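Local coordinates for maltose/maltodextrin-binding protein (Thermus thermophilus, PDB 2GH9), which binds maltotriose and probably serves as a periplasmic solute-binding protein that captures malto-oligosaccharides for uptake into the cell, at residues A[253-256]-A[257-260]; A[365-368]-A[369-373]. One frame throughout, in Å; residues are numbered along the deposited sequence.

Contact 1. Residues A[253-256]-A[257-260]; sequences PVPP and GAKN. Unlike the reference sequence in segment 253-256: Val254 (reference Ala).
Val254 meets Ala258 across a tight reversal of the chain, CG1 of Val254 lying 4.0 Å from CB of Ala258. The same methyl, CG1 of Val254, reaches further along the returning limb of the loop, to 3.1 Å from O of Asn260, a close van der Waals approach. With chi1 at -174°, CG1 stands beside the carbonyl carbon of Val254 and points at the far limb. Ala258 CB also comes within 4.3 Å of CD of Pro255, so this methyl is touched by a valine branch and a proline ring. The turn is closed by a weak hydrogen bond from N of Ala258 to O of Pro255, long at 3.4 Å but fairly straight at 158°. A single water donates both to O of Pro255, at 2.8 Å, and to O of Ala258, at 2.6 Å, bridging the two carbonyls and giving O of Pro255 a second donor. Outside the loop, Pro255 and Ala258 rest on Ala165 of helix 156-166, and Asn260 makes a backbone hydrogen bond with that same alanine. Gly257, with a positive phi of 91°, takes the third position, where glycine is the usual residue; the arrangement from Pro255 to Ala258 is a type II beta turn.

Contact 2. Residues A[365-368]-A[369-373]; sequences KIVE and DMVAE
The side chain of Asp369 turns back alongside O of Lys365, one helical turn earlier. Its CB lies 3.4 Å from O of Lys365, and CG of Asp369 comes nearer still, at 3.2 Å from the same oxygen. CG stands beside the backbone N of Asp369, with chi1 at -64°, which turns the carboxylate back along the helix. At the tip, OD1 of Asp369 is 3.4 Å from O of Lys365 and OD2 3.5 Å from it; all three oxygens are acceptors, so this is proximity without a bond, and probably mildly repulsive. That carbonyl is instead engaged by N of Asp369, 2.8 Å from O of Lys365 with an angle of 169° at the hydrogen. The bond is one of four successive i to i+4 links, the mark of an alpha helix, here within helix 363-378. The next, from N of Met370 to O of Ile366, has its donor tilted 19° from the carbonyl plane. On another side of the helix, CG2 of Val371 lies 3.2 Å from O of Val367. The same CG2 of Val371 is 4.4 Å from CG1 of Val367, an apolar contact. Ile366 and Met370 both touch Ala351 of helix 341-357, while Val367 packs on Leu196 of helix 189-204.

Contact 1 is a loop turn between strands 247-250 and 265-273, and contact 2 is a run of the late helix 363-378. Their centres are 23 Å apart and their nearest atoms about 14 Å, so neither touches the other. Both lean on helix 189-204: Pro255 and Pro256 of contact 1 pack on its Phe198, whereas Ile366 and Val367 of contact 2 pack on its Leu196. Both contacts are peripheral, with centres 22 and 24 Å from the centre of the chain. The side chain of Met370 is about 12 Å from a bound GLC (alpha-D-glucopyranose), so contact 2 does not touch the ligand through this residue.

Contact 1. Residues A[253-256]-A[257-260]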
# COMPACT_ATOMS: atom_id res chain seq x y z
N PRO A 253 1.95 -17.75 1.16
CA PRO A 253 3.01 -18.76 1.17
C PRO A 253 4.30 -18.34 0.46
O PRO A 253 4.28 -17.55 -0.49
CB PRO A 253 2.39 -19.98 0.47
CG PRO A 253 1.11 -19.54 -0.10
CD PRO A 253 0.69 -18.29 0.62
N VAL A 254 5.41 -18.87 0.95
CA VAL A 254 6.70 -18.57 0.38
C VAL A 254 6.77 -19.29 -0.96
O VAL A 254 6.45 -20.49 -1.03
CB VAL A 254 7.84 -18.99 1.33
CG1 VAL A 254 9.23 -18.54 0.80
CG2 VAL A 254 7.60 -18.39 2.69
N PRO A 255 7.16 -18.57 -2.03
CA PRO A 255 7.24 -19.21 -3.35
C PRO A 255 8.28 -20.34 -3.34
O PRO A 255 9.25 -20.27 -2.57
CB PRO A 255 7.68 -18.08 -4.29
CG PRO A 255 7.50 -16.81 -3.54
CD PRO A 255 7.52 -17.14 -2.08
N PRO A 256 8.09 -21.35 -4.19
CA PRO A 256 9.03 -22.45 -4.28
C PRO A 256 10.38 -21.97 -4.86
O PRO A 256 10.40 -21.20 -5.82
CB PRO A 256 8.33 -23.44 -5.21
CG PRO A 256 7.45 -22.57 -6.07
CD PRO A 256 6.99 -21.48 -5.16
N GLY A 257 11.48 -22.40 -4.26
CA GLY A 257 12.82 -21.97 -4.68
C GLY A 257 13.39 -20.74 -3.96
O GLY A 257 14.59 -20.46 -4.06
N ALA A 258 12.52 -19.99 -3.26
CA ALA A 258 12.93 -18.80 -2.52
C ALA A 258 13.63 -19.18 -1.22
O ALA A 258 13.14 -20.00 -0.45
CB ALA A 258 11.72 -17.90 -2.23
N LYS A 259 14.80 -18.59 -1.01
CA LYS A 259 15.62 -18.85 0.19
C LYS A 259 15.11 -18.18 1.47
O LYS A 259 15.48 -18.60 2.57
CB LYS A 259 17.06 -18.40 -0.07
CG LYS A 259 17.24 -16.91 -0.35
CD LYS A 259 18.65 -16.59 -0.71
CE LYS A 259 18.88 -15.09 -0.71
NZ LYS A 259 20.23 -14.70 -1.25
N ASN A 260 14.29 -17.13 1.31
CA ASN A 260 13.74 -16.39 2.44
C ASN A 260 12.22 -16.41 2.47
O ASN A 260 11.58 -16.62 1.42
CB ASN A 260 14.25 -14.95 2.41
CG ASN A 260 15.75 -14.88 2.63
OD1 ASN A 260 16.33 -15.79 3.23
ND2 ASN A 260 16.37 -13.83 2.15
O HOH W 1 10.98 -21.34 -0.67

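Contact 2. Residues A[365-368]-A[369-373]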
# COMPACT_ATOMS: atom_id res chain seq x y z
N LYS A 365 17.38 -10.66 -19.54
CA LYS A 365 17.56 -9.36 -20.22
C LYS A 365 16.56 -8.31 -19.73
O LYS A 365 16.92 -7.13 -19.59
CB LYS A 365 17.43 -9.51 -21.74
CG LYS A 365 18.63 -10.20 -22.40
CD LYS A 365 18.50 -10.22 -23.93
CE LYS A 365 19.69 -10.96 -24.57
NZ LYS A 365 19.45 -11.28 -26.03
N ILE A 366 15.32 -8.74 -19.50
CA ILE A 366 14.27 -7.88 -18.92
C ILE A 366 14.78 -7.26 -17.63
O ILE A 366 14.71 -6.04 -17.46
CB ILE A 366 12.95 -8.66 -18.68
CG1 ILE A 366 12.27 -8.97 -20.02
CG2 ILE A 366 11.99 -7.85 -17.78
CD1 ILE A 366 11.05 -9.83 -19.95
N VAL A 367 15.33 -8.09 -16.74
CA VAL A 367 15.89 -7.59 -15.48
C VAL A 367 17.09 -6.65 -15.72
O VAL A 367 17.24 -5.63 -15.03
CB VAL A 367 16.29 -8.75 -14.53
CG1 VAL A 367 16.98 -8.21 -13.28
CG2 VAL A 367 15.06 -9.58 -14.15
N GLU A 368 17.94 -7.00 -16.68
CA GLU A 368 19.09 -6.15 -17.03
C GLU A 368 18.64 -4.76 -17.48
O GLU A 368 19.15 -3.74 -17.00
CB GLU A 368 19.97 -6.81 -18.11
CG GLU A 368 20.91 -7.90 -17.57
CD GLU A 368 21.71 -8.65 -18.66
OE1 GLU A 368 21.43 -8.50 -19.87
OE2 GLU A 368 22.63 -9.41 -18.27
N ASP A 369 17.67 -4.73 -18.40
CA ASP A 369 17.10 -3.50 -18.93
C ASP A 369 16.37 -2.68 -17.86
O ASP A 369 16.49 -1.45 -17.82
CB ASP A 369 16.13 -3.81 -20.08
CG ASP A 369 16.82 -4.46 -21.31
OD1 ASP A 369 18.08 -4.46 -21.41
OD2 ASP A 369 16.08 -4.98 -22.18
N MET A 370 15.61 -3.37 -17.00
CA MET A 370 14.95 -2.72 -15.86
C MET A 370 15.97 -1.96 -15.02
O MET A 370 15.81 -0.77 -14.77
CB MET A 370 14.25 -3.76 -14.99
CG MET A 370 13.56 -3.21 -13.71
SD MET A 370 13.10 -4.54 -12.57
CE MET A 370 14.57 -4.67 -11.55
N VAL A 371 17.01 -2.68 -14.60
CA VAL A 371 18.12 -2.11 -13.83
C VAL A 371 18.79 -0.92 -14.56
O VAL A 371 19.14 0.09 -13.94
CB VAL A 371 19.19 -3.19 -13.51
CG1 VAL A 371 20.46 -2.56 -12.95
CG2 VAL A 371 18.63 -4.25 -12.54
N ALA A 372 18.98 -1.08 -15.88
CA ALA A 372 19.57 -0.02 -16.73
C ALA A 372 18.69 1.23 -16.77
O ALA A 372 19.18 2.34 -16.54
CB ALA A 372 19.81 -0.55 -18.12
N GLU A 373 17.41 1.04 -17.07
CA GLU A 373 16.39 2.10 -17.04
C GLU A 373 16.28 2.87 -15.72
O GLU A 373 16.16 4.10 -15.73
CB GLU A 373 15.01 1.52 -17.35
CG GLU A 373 14.81 1.14 -18.80
CD GLU A 373 13.41 0.60 -19.09
OE1 GLU A 373 12.46 0.90 -18.32
OE2 GLU A 373 13.26 -0.13 -20.10